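Catalase (Bacillus pumilus, PDB 4QOL) breaks down hydrogen peroxide to water and oxygen at a buried heme, and also shows peroxidase-like reactivity toward phenolic substrates. Local coordinates at residues Q159-D162 / R163-D166; A243-D246 / L247-I251; L265-L268 / S269-D272. All blocks are in the same frame, centred on the assembly; numbering follows the deposited sequence. Where two conformers were deposited one is given.

Interaction 1: Q159-D162 / R163-D166. With ACT (acetate ion), chain J.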
ATOM      1  N   GLN A 159      13.719  15.196 -20.350  1.00 13.53           N
ATOM      2  CA  GLN A 159      14.210  14.175 -21.307  1.00 13.98           C
ATOM      3  C   GLN A 159      15.435  14.699 -22.028  1.00 15.40           C
ATOM      4  O   GLN A 159      15.512  15.900 -22.360  1.00 14.61           O
ATOM      5  CB  GLN A 159      13.156  13.804 -22.307  1.00 14.71           C
ATOM      6  CG  GLN A 159      13.580  12.721 -23.273  1.00 13.85           C
ATOM      7  CD  GLN A 159      12.512  12.415 -24.279  1.00 15.48           C
ATOM      8  OE1 GLN A 159      12.043  13.293 -25.033  1.00 17.82           O
ATOM      9  NE2 GLN A 159      12.061  11.183 -24.286  1.00 14.56           N
ATOM     10  N   ASP A 160      16.417  13.821 -22.221  1.00 13.85           N
ATOM     11  CA  ASP A 160      17.715  14.210 -22.777  1.00 15.54           C
ATOM     12  C   ASP A 160      18.081  13.259 -23.887  1.00 15.45           C
ATOM     13  O   ASP A 160      18.414  12.089 -23.618  1.00 14.86           O
ATOM     14  CB  ASP A 160      18.796  14.239 -21.664  1.00 15.90           C
ATOM     15  CG  ASP A 160      20.150  14.760 -22.176  1.00 17.75           C
ATOM     16  OD1 ASP A 160      20.292  15.052 -23.420  1.00 18.10           O
ATOM     17  OD2 ASP A 160      21.105  14.883 -21.333  1.00 19.39           O
ATOM     18  N   PRO A 161      17.994  13.707 -25.159  1.00 16.46           N
ATOM     19  CA  PRO A 161      18.456  12.848 -26.269  1.00 16.01           C
ATOM     20  C   PRO A 161      19.852  12.293 -26.131  1.00 16.41           C
ATOM     21  O   PRO A 161      20.132  11.220 -26.655  1.00 15.55           O
ATOM     22  CB  PRO A 161      18.366  13.770 -27.503  1.00 18.49           C
ATOM     23  CG  PRO A 161      17.431  14.904 -27.063  1.00 18.37           C
ATOM     24  CD  PRO A 161      17.620  15.071 -25.614  1.00 18.12           C
ATOM     25  N   ASP A 162      20.767  12.983 -25.487  1.00 15.84           N
ATOM     26  CA  ASP A 162      22.078  12.407 -25.305  1.00 18.16           C
ATOM     27  C   ASP A 162      22.029  11.090 -24.505  1.00 17.73           C
ATOM     28  O   ASP A 162      22.851  10.160 -24.757  1.00 18.68           O
ATOM     29  CB  ASP A 162      22.951  13.422 -24.565  1.00 20.53           C
ATOM     30  CG  ASP A 162      24.373  13.004 -24.478  1.00 26.82           C
ATOM     31  OD1 ASP A 162      25.009  12.663 -25.500  1.00 26.49           O
ATOM     32  OD2 ASP A 162      24.857  12.877 -23.337  1.00 35.68           O
ATOM     33  N   ARG A 163      21.037  10.943 -23.612  1.00 15.93           N
ATOM     34  CA  ARG A 163      20.915   9.728 -22.815  1.00 15.19           C
ATOM     35  C   ARG A 163      20.321   8.577 -23.636  1.00 14.45           C
ATOM     36  O   ARG A 163      20.859   7.444 -23.664  1.00 15.65           O
ATOM     37  CB  ARG A 163      20.056  10.013 -21.578  1.00 14.94           C
ATOM     38  CG  ARG A 163      20.723  11.019 -20.637  1.00 15.05           C
ATOM     39  CD  ARG A 163      19.834  11.419 -19.497  1.00 14.75           C
ATOM     40  NE  ARG A 163      19.857  10.386 -18.441  1.00 14.04           N
ATOM     41  CZ  ARG A 163      18.968   9.375 -18.339  1.00 15.29           C
ATOM     42  NH1 ARG A 163      19.196   8.459 -17.439  1.00 13.69           N
ATOM     43  NH2 ARG A 163      17.876   9.331 -19.095  1.00 14.78           N
ATOM     44  N   TYR A 164      19.198   8.809 -24.338  1.00 13.79           N
ATOM     45  CA  TYR A 164      18.592   7.681 -25.055  1.00 14.36           C
ATOM     46  C   TYR A 164      19.346   7.359 -26.310  1.00 13.56           C
ATOM     47  O   TYR A 164      19.412   6.164 -26.716  1.00 14.41           O
ATOM     48  CB  TYR A 164      17.103   7.880 -25.347  1.00 14.12           C
ATOM     49  CG  TYR A 164      16.598   9.060 -26.109  1.00 14.53           C
ATOM     50  CD1 TYR A 164      16.648   9.095 -27.468  1.00 16.35           C
ATOM     51  CD2 TYR A 164      15.992  10.141 -25.459  1.00 15.28           C
ATOM     52  CE1 TYR A 164      16.126  10.158 -28.192  1.00 16.29           C
ATOM     53  CE2 TYR A 164      15.410  11.157 -26.152  1.00 16.21           C
ATOM     54  CZ  TYR A 164      15.501  11.189 -27.522  1.00 17.06           C
ATOM     55  OH  TYR A 164      14.926  12.251 -28.245  1.00 20.76           O
ATOM     56  N   TRP A 165      19.983   8.374 -26.930  1.00 14.16           N
ATOM     57  CA  TRP A 165      20.859   8.011 -28.035  1.00 13.85           C
ATOM     58  C   TRP A 165      22.096   7.211 -27.612  1.00 13.19           C
ATOM     59  O   TRP A 165      22.517   6.334 -28.375  1.00 13.59           O
ATOM     60  CB  TRP A 165      21.258   9.252 -28.869  1.00 14.49           C
ATOM     61  CG  TRP A 165      20.154   9.701 -29.787  1.00 14.63           C
ATOM     62  CD1 TRP A 165      19.352  10.798 -29.642  1.00 16.13           C
ATOM     63  CD2 TRP A 165      19.727   9.060 -30.970  1.00 15.87           C
ATOM     64  NE1 TRP A 165      18.456  10.877 -30.681  1.00 15.69           N
ATOM     65  CE2 TRP A 165      18.676   9.802 -31.501  1.00 15.46           C
ATOM     66  CE3 TRP A 165      20.178   7.919 -31.694  1.00 15.57           C
ATOM     67  CZ2 TRP A 165      17.994   9.415 -32.664  1.00 17.22           C
ATOM     68  CZ3 TRP A 165      19.555   7.586 -32.869  1.00 15.83           C
ATOM     69  CH2 TRP A 165      18.440   8.298 -33.332  1.00 16.21           C
ATOM     70  N   ASP A 166      22.624   7.448 -26.401  1.00 13.50           N
ATOM     71  CA  ASP A 166      23.717   6.645 -25.881  1.00 13.72           C
ATOM     72  C   ASP A 166      23.259   5.186 -25.868  1.00 14.96           C
ATOM     73  O   ASP A 166      23.911   4.293 -26.414  1.00 16.48           O
ATOM     74  CB  ASP A 166      24.113   7.053 -24.495  1.00 14.02           C
ATOM     75  CG  ASP A 166      25.353   6.312 -23.951  1.00 15.06           C
ATOM     76  OD1 ASP A 166      26.235   5.899 -24.741  1.00 16.62           O
ATOM     77  OD2 ASP A 166      25.516   6.325 -22.706  1.00 16.36           O
TER
HETATM   78  C   ACT J 506      10.645   9.215 -27.444  1.00 26.56           C
HETATM   79  O   ACT J 506       9.783   8.411 -27.833  1.00 30.02           O
HETATM   80  OXT ACT J 506      10.544   9.743 -26.289  1.00 27.27           O
HETATM   81  CH3 ACT J 506      11.785   9.487 -28.404  1.00 29.65           C
HETATM   82  O   HOH W   1      16.363  11.073 -21.094  1.00 12.95           O
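Pro161 lies over one face of the Tyr164 ring: its CA stands 3.7 Å from the ring centroid, 20° off the normal, a CH-pi contact with a carbon made slightly acidic by the neighbouring amides. The amide of Gln159 and the methyl group of an acetate ion, probably from the crystallisation liquor, approach the same ring obliquely; Gln159 CD comes within 3.7 Å of Tyr164 CE2, with the amide and ring planes 63° apart. The indole of Trp165 instead receives the backbone of Pro161 at its edge, and Pro161 CB touches Trp165 CD1 at 3.8 Å. The tyrosine has CG between its backbone N and carbonyl carbon (chi1 57°), which puts the ring over Pro161 CA.

Asp160 is the N-cap of helix 161-169. Its OD1 accepts from Asp162 N at 3.0 Å, from above the carboxylate plane, while Asp160 O receives Arg163 N at 2.9 Å. Proline suits the first helical position, where its missing N-H costs no bond, and Pro161 O takes Trp165 N at 2.9 Å. A water accepts from both Asp160 N and Arg163 NH2, and Arg163 NH1 bonds to His381 O of the second subunit.

The polar ends lead outward: Tyr164 OH and Trp165 NE1 both bond to Asp447 OD2 of helix 434-448, whereas Asp162 forms a salt bridge with Arg388 of the second subunit. Gln159 NE2 gives one bond to Leu150 O and another to acetate OXT, 2.9 Å away. The acidic residues at this helix start would probably be stabilised as anions by the helix dipole, and the two aromatic donors converging on one carboxylate oxygen tie the start of helix 161-169 to helix 434-448.

Interaction 2: A243-D246 / L247-I251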
ATOM      1  N   ALA A 243      -5.519  14.734 -28.379  1.00 15.49           N
ATOM      2  CA  ALA A 243      -5.910  13.426 -28.883  1.00 15.57           C
ATOM      3  C   ALA A 243      -6.960  12.879 -27.976  1.00 16.70           C
ATOM      4  O   ALA A 243      -7.913  12.265 -28.455  1.00 18.24           O
ATOM      5  CB  ALA A 243      -4.667  12.493 -28.974  1.00 15.03           C
ATOM      6  N   THR A 244      -6.804  13.063 -26.653  1.00 16.65           N
ATOM      7  CA  THR A 244      -7.876  12.655 -25.772  1.00 16.38           C
ATOM      8  C   THR A 244      -9.177  13.418 -26.148  1.00 17.04           C
ATOM      9  O   THR A 244     -10.275  12.846 -26.174  1.00 17.25           O
ATOM     10  CB  THR A 244      -7.485  12.977 -24.333  1.00 15.69           C
ATOM     11  OG1 THR A 244      -6.511  12.028 -23.881  1.00 17.43           O
ATOM     12  CG2 THR A 244      -8.629  12.866 -23.340  1.00 16.73           C
ATOM     13  N   ARG A 245      -9.033  14.703 -26.416  1.00 17.65           N
ATOM     14  CA  ARG A 245     -10.186  15.529 -26.774  1.00 18.48           C
ATOM     15  C   ARG A 245     -10.886  14.997 -28.041  1.00 18.72           C
ATOM     16  O   ARG A 245     -12.100  14.798 -28.078  1.00 19.00           O
ATOM     17  CB  ARG A 245      -9.765  16.960 -26.961  1.00 21.17           C
ATOM     18  CG  ARG A 245     -10.980  17.903 -27.125  1.00 20.78           C
ATOM     19  CD  ARG A 245     -10.473  19.279 -27.581  1.00 22.03           C
ATOM     20  NE  ARG A 245      -9.540  19.859 -26.603  1.00 22.76           N
ATOM     21  CZ  ARG A 245      -9.867  20.578 -25.539  1.00 24.48           C
ATOM     22  NH1 ARG A 245     -11.123  20.796 -25.210  1.00 25.87           N
ATOM     23  NH2 ARG A 245      -8.912  21.091 -24.795  1.00 25.69           N
ATOM     24  N   ASP A 246     -10.071  14.764 -29.059  1.00 19.33           N
ATOM     25  CA  ASP A 246     -10.551  14.298 -30.368  1.00 18.78           C
ATOM     26  C   ASP A 246     -11.305  12.980 -30.282  1.00 19.42           C
ATOM     27  O   ASP A 246     -12.388  12.840 -30.884  1.00 20.45           O
ATOM     28  CB  ASP A 246      -9.356  14.168 -31.285  1.00 18.89           C
ATOM     29  CG  ASP A 246      -9.678  13.572 -32.620  1.00 21.40           C
ATOM     30  OD1 ASP A 246     -10.102  14.332 -33.559  1.00 22.02           O
ATOM     31  OD2 ASP A 246      -9.545  12.306 -32.692  1.00 18.27           O
ATOM     32  N   LEU A 247     -10.757  12.031 -29.529  1.00 18.17           N
ATOM     33  CA  LEU A 247     -11.403  10.720 -29.379  1.00 20.33           C
ATOM     34  C   LEU A 247     -12.787  10.868 -28.715  1.00 18.94           C
ATOM     35  O   LEU A 247     -13.792  10.336 -29.223  1.00 16.75           O
ATOM     36  CB  LEU A 247     -10.507   9.743 -28.614  1.00 19.10           C
ATOM     37  CG  LEU A 247     -11.080   8.300 -28.436  1.00 19.78           C
ATOM     38  CD1 LEU A 247     -11.383   7.549 -29.740  1.00 20.28           C
ATOM     39  CD2 LEU A 247     -10.119   7.498 -27.567  1.00 18.51           C
ATOM     40  N   TYR A 248     -12.825  11.599 -27.613  1.00 19.53           N
ATOM     41  CA  TYR A 248     -14.048  11.768 -26.865  1.00 19.63           C
ATOM     42  C   TYR A 248     -15.097  12.427 -27.748  1.00 20.41           C
ATOM     43  O   TYR A 248     -16.259  12.009 -27.825  1.00 20.33           O
ATOM     44  CB  TYR A 248     -13.780  12.591 -25.617  1.00 20.76           C
ATOM     45  CG  TYR A 248     -14.989  12.697 -24.710  1.00 22.68           C
ATOM     46  CD1 TYR A 248     -15.934  13.675 -24.914  1.00 24.30           C
ATOM     47  CD2 TYR A 248     -15.188  11.775 -23.668  1.00 22.86           C
ATOM     48  CE1 TYR A 248     -17.061  13.744 -24.107  1.00 26.23           C
ATOM     49  CE2 TYR A 248     -16.289  11.851 -22.874  1.00 24.90           C
ATOM     50  CZ  TYR A 248     -17.231  12.825 -23.110  1.00 26.95           C
ATOM     51  OH  TYR A 248     -18.329  12.849 -22.255  1.00 34.66           O
ATOM     52  N   ASP A 249     -14.661  13.484 -28.406  1.00 20.34           N
ATOM     53  CA  ASP A 249     -15.565  14.298 -29.228  0.70 22.98           C
ATOM     54  C   ASP A 249     -16.125  13.550 -30.432  1.00 23.10           C
ATOM     55  O   ASP A 249     -17.318  13.689 -30.735  1.00 23.88           O
ATOM     56  CB  ASP A 249     -14.826  15.561 -29.691  1.00 24.50           C
ATOM     57  CG  ASP A 249     -14.651  16.584 -28.571  1.00 27.17           C
ATOM     58  OD1 ASP A 249     -15.176  16.407 -27.414  1.00 31.02           O
ATOM     59  OD2 ASP A 249     -13.966  17.598 -28.827  1.00 28.24           O
ATOM     60  N   ARG A 250     -15.300  12.768 -31.109  1.00 21.35           N
ATOM     61  CA  ARG A 250     -15.783  11.881 -32.197  1.00 22.78           C
ATOM     62  C   ARG A 250     -16.922  10.982 -31.745  1.00 22.39           C
ATOM     63  O   ARG A 250     -17.966  10.878 -32.386  1.00 22.43           O
ATOM     64  CB  ARG A 250     -14.700  10.942 -32.695  1.00 21.63           C
ATOM     65  CG  ARG A 250     -13.675  11.564 -33.554  1.00 23.69           C
ATOM     66  CD  ARG A 250     -12.524  10.591 -33.852  1.00 24.00           C
ATOM     67  NE  ARG A 250     -11.421  11.309 -34.487  1.00 23.49           N
ATOM     68  CZ  ARG A 250     -11.273  11.504 -35.796  1.00 23.78           C
ATOM     69  NH1 ARG A 250     -12.116  10.961 -36.668  1.00 25.83           N
ATOM     70  NH2 ARG A 250     -10.230  12.208 -36.245  1.00 24.13           N
ATOM     71  N   ILE A 251     -16.694  10.318 -30.609  1.00 19.98           N
ATOM     72  CA  ILE A 251     -17.662   9.399 -30.104  1.00 19.65           C
ATOM     73  C   ILE A 251     -18.892  10.122 -29.622  1.00 21.00           C
ATOM     74  O   ILE A 251     -20.035   9.665 -29.867  1.00 21.25           O
ATOM     75  CB  ILE A 251     -17.043   8.536 -29.001  1.00 20.00           C
ATOM     76  CG1 ILE A 251     -16.026   7.598 -29.663  1.00 20.51           C
ATOM     77  CG2 ILE A 251     -18.118   7.758 -28.239  1.00 20.90           C
ATOM     78  CD1 ILE A 251     -15.181   6.788 -28.689  1.00 20.18           C
TER
HETATM   79  O   HOH W   2     -13.724  19.770 -26.807  1.00 42.39           O
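Asp246 and Arg250, one helical turn apart, join in a salt bridge whose geometry follows from their torsions. The aspartate has CG anti to its backbone N (chi1 174°), and its carboxylate comes back toward the following turn. Arg250 starts beside its own backbone N and then runs extended from CG to NE, over the carbonyl of Asp246, with Arg250 CG 3.2 Å from Asp246 O. Its NE thereby meets Asp246 OD2 at 2.8 Å in a nearly straight bond (175°). The oxygen lies at the guanidinium edge, in its plane, and is approached on its syn side but somewhat out of the carboxylate plane; the two flat groups are turned 64° apart.

Arg245 and Asp249 lie side by side, pointing the same way, without direct ion pairing. The arginine is bent at chi3, which turns its guanidinium aside. In the conformer of Asp249 described, one of two, OD2 lies 3.5 Å from the aliphatic Arg245 CG, and a water completes the link, accepting from Arg245 NH1 and donating to Asp249 OD2. Arg245 NE is committed to a salt bridge with Asp239.

Beneath these pairs runs regular alpha-helical bonding, such as Leu247 N to Ala243 O at 3.0 Å and Arg250 N to Asp246 O at 2.9 Å. Small Ala243 and Thr244 suit the buried side, where Thr244 OG1 bonds to Glu106, and Tyr248 packs against Thr156 of the third subunit and His381 of the fourth.

A leucine in place of Arg250 would probably leave the Asp246 carboxylate without its cationic mate and free to turn. The i to i+4 spacing in helix 242-253 would probably balance charge locally, and the acid-before-base order is likely to suit the helix dipole.

Interaction 3: L265-L268 / S269-D272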
ATOM      1  N   LEU A 265      -0.177 -14.822 -41.715  1.00 18.95           N
ATOM      2  CA  LEU A 265       0.013 -16.172 -41.203  1.00 20.66           C
ATOM      3  C   LEU A 265       1.271 -16.776 -41.841  1.00 20.19           C
ATOM      4  O   LEU A 265       1.471 -16.660 -43.057  1.00 21.83           O
ATOM      5  CB  LEU A 265      -1.219 -17.060 -41.465  1.00 23.11           C
ATOM      6  CG  LEU A 265      -2.462 -16.672 -40.646  1.00 26.08           C
ATOM      7  CD1 LEU A 265      -3.724 -17.233 -41.266  1.00 26.48           C
ATOM      8  CD2 LEU A 265      -2.317 -17.145 -39.199  1.00 26.92           C
ATOM      9  N   MET A 266       2.117 -17.386 -41.021  1.00 19.24           N
ATOM     10  CA  MET A 266       3.368 -18.022 -41.462  1.00 20.33           C
ATOM     11  C   MET A 266       3.467 -19.424 -40.891  1.00 21.07           C
ATOM     12  O   MET A 266       3.249 -19.635 -39.697  1.00 21.78           O
ATOM     13  CB  MET A 266       4.556 -17.149 -41.026  1.00 20.13           C
ATOM     14  CG  MET A 266       5.908 -17.779 -41.216  1.00 19.51           C
ATOM     15  SD  MET A 266       7.239 -16.780 -40.464  1.00 20.91           S
ATOM     16  CE  MET A 266       7.324 -15.333 -41.474  1.00 21.38           C
ATOM     17  N   PRO A 267       3.787 -20.421 -41.738  1.00 20.80           N
ATOM     18  CA  PRO A 267       4.139 -21.729 -41.175  1.00 23.24           C
ATOM     19  C   PRO A 267       5.310 -21.697 -40.224  1.00 21.99           C
ATOM     20  O   PRO A 267       6.264 -21.014 -40.479  1.00 19.68           O
ATOM     21  CB  PRO A 267       4.543 -22.561 -42.406  1.00 23.24           C
ATOM     22  CG  PRO A 267       4.102 -21.806 -43.594  1.00 23.83           C
ATOM     23  CD  PRO A 267       3.869 -20.366 -43.202  1.00 22.46           C
ATOM     24  N   LEU A 268       5.259 -22.483 -39.148  1.00 23.66           N
ATOM     25  CA  LEU A 268       6.409 -22.559 -38.240  1.00 27.31           C
ATOM     26  C   LEU A 268       7.653 -22.913 -39.009  1.00 27.96           C
ATOM     27  O   LEU A 268       8.739 -22.417 -38.699  1.00 29.93           O
ATOM     28  CB  LEU A 268       6.199 -23.590 -37.156  1.00 27.80           C
ATOM     29  CG  LEU A 268       5.064 -23.362 -36.181  1.00 28.90           C
ATOM     30  CD1 LEU A 268       5.089 -24.479 -35.135  1.00 30.40           C
ATOM     31  CD2 LEU A 268       5.185 -22.011 -35.527  1.00 30.48           C
ATOM     32  N   SER A 269       7.500 -23.740 -40.032  1.00 28.73           N
ATOM     33  CA  SER A 269       8.666 -24.243 -40.752  1.00 32.86           C
ATOM     34  C   SER A 269       9.385 -23.185 -41.606  1.00 31.62           C
ATOM     35  O   SER A 269      10.470 -23.464 -42.114  1.00 35.39           O
ATOM     36  CB  SER A 269       8.267 -25.429 -41.653  1.00 31.15           C
ATOM     37  OG  SER A 269       7.255 -25.073 -42.575  1.00 32.31           O
ATOM     38  N   ASP A 270       8.763 -22.016 -41.801  1.00 30.89           N
ATOM     39  CA  ASP A 270       9.423 -20.937 -42.567  1.00 28.91           C
ATOM     40  C   ASP A 270      10.562 -20.306 -41.806  1.00 29.93           C
ATOM     41  O   ASP A 270      11.372 -19.578 -42.422  1.00 26.39           O
ATOM     42  CB  ASP A 270       8.456 -19.837 -42.954  1.00 29.29           C
ATOM     43  CG  ASP A 270       7.670 -20.156 -44.235  1.00 31.19           C
ATOM     44  OD1 ASP A 270       7.817 -21.266 -44.797  1.00 29.29           O
ATOM     45  OD2 ASP A 270       6.955 -19.244 -44.730  1.00 31.78           O
ATOM     46  N   TYR A 271      10.670 -20.552 -40.485  1.00 26.66           N
ATOM     47  CA  TYR A 271      11.799 -19.998 -39.707  1.00 26.35           C
ATOM     48  C   TYR A 271      13.070 -20.204 -40.456  1.00 25.85           C
ATOM     49  O   TYR A 271      13.911 -19.295 -40.621  1.00 26.46           O
ATOM     50  CB  TYR A 271      11.959 -20.686 -38.328  1.00 27.00           C
ATOM     51  CG  TYR A 271      13.281 -20.274 -37.624  1.00 29.94           C
ATOM     52  CD1 TYR A 271      13.350 -19.131 -36.824  1.00 33.04           C
ATOM     53  CD2 TYR A 271      14.459 -20.999 -37.800  1.00 31.81           C
ATOM     54  CE1 TYR A 271      14.532 -18.743 -36.209  1.00 33.02           C
ATOM     55  CE2 TYR A 271      15.661 -20.601 -37.226  1.00 34.77           C
ATOM     56  CZ  TYR A 271      15.696 -19.486 -36.403  1.00 33.79           C
ATOM     57  OH  TYR A 271      16.880 -19.068 -35.778  1.00 33.59           O
ATOM     58  N   ASP A 272      13.260 -21.451 -40.885  1.00 31.11           N
ATOM     59  CA  ASP A 272      14.621 -21.927 -41.114  1.00 33.65           C
ATOM     60  C   ASP A 272      15.208 -21.431 -42.382  1.00 34.45           C
ATOM     61  O   ASP A 272      16.427 -21.485 -42.536  1.00 36.96           O
ATOM     62  CB  ASP A 272      14.638 -23.470 -41.203  1.00 39.80           C
ATOM     63  CG  ASP A 272      14.130 -24.110 -39.957  1.00 41.86           C
ATOM     64  OD1 ASP A 272      14.857 -24.092 -38.948  1.00 44.05           O
ATOM     65  OD2 ASP A 272      12.984 -24.565 -40.000  1.00 48.82           O
TER
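Pro267 has an extended backbone (psi 142°), and the chain then coils at once into a 3-10 turn, in which Asp270 N donates to Pro267 O at 3.0 Å and Tyr271 N to Leu268 O at 3.2 Å. These are i to i+3 bonds, tighter than the alpha-helical spacing.

Asp270 carries most of the side-chain contact. Its CG is anti to its carbonyl carbon (chi1 -84°), which brings the carboxylate obliquely across to the ring of Pro267, with Asp270 OD2 3.6 Å from Pro267 CD. The same turn rests Asp270 CB on Met266 CG at 3.7 Å, with OD2 close by. OD2 has its polar partner in Tyr290 OH.

The turn follows strand 258-267 of the antiparallel catalase beta-barrel, where Met266 still pairs through its backbone with Tyr213 of strand 211-220. Proline suits the place just before the turn: its fixed phi fits the extended chain and its carbonyl remains available to start the 3-10 bonding.

Ser269, small and polar at an exposed corner, places OG 3.7 Å from Pro267 CB, a plain van der Waals approach. Leu268 directs its branched end to the sheet instead, against Tyr213 and Arg203, as befits an apolar residue beside a largely polar turn. Tyr271, with CG anti to its backbone N (chi1 170°), swings its ring away from the turn, where it makes cation-pi contacts with Lys418 of its own chain and Arg29 of the third subunit.

Overall arrangement
The three contacts come in series along the chain, and none touches another. Interaction 1 begins helix 161-169, close to the C-terminal helices and the second subunit; interaction 2 lies within helix 242-253, with Leu247 about 11 Å from a heme; interaction 3 is the 3-10 turn following strand 258-267, the strand that comes after that helix. Despite this nearness in sequence, interactions 2 and 3 have centres 40 Å apart, on opposite sides of the chain's centre. Interactions 1 and 2 are 32 Å apart, centre to centre. A helix start, the body of a helix and a turn after a strand thus sample distinct regions of the subunit, and each reaches another subunit of the tetramer.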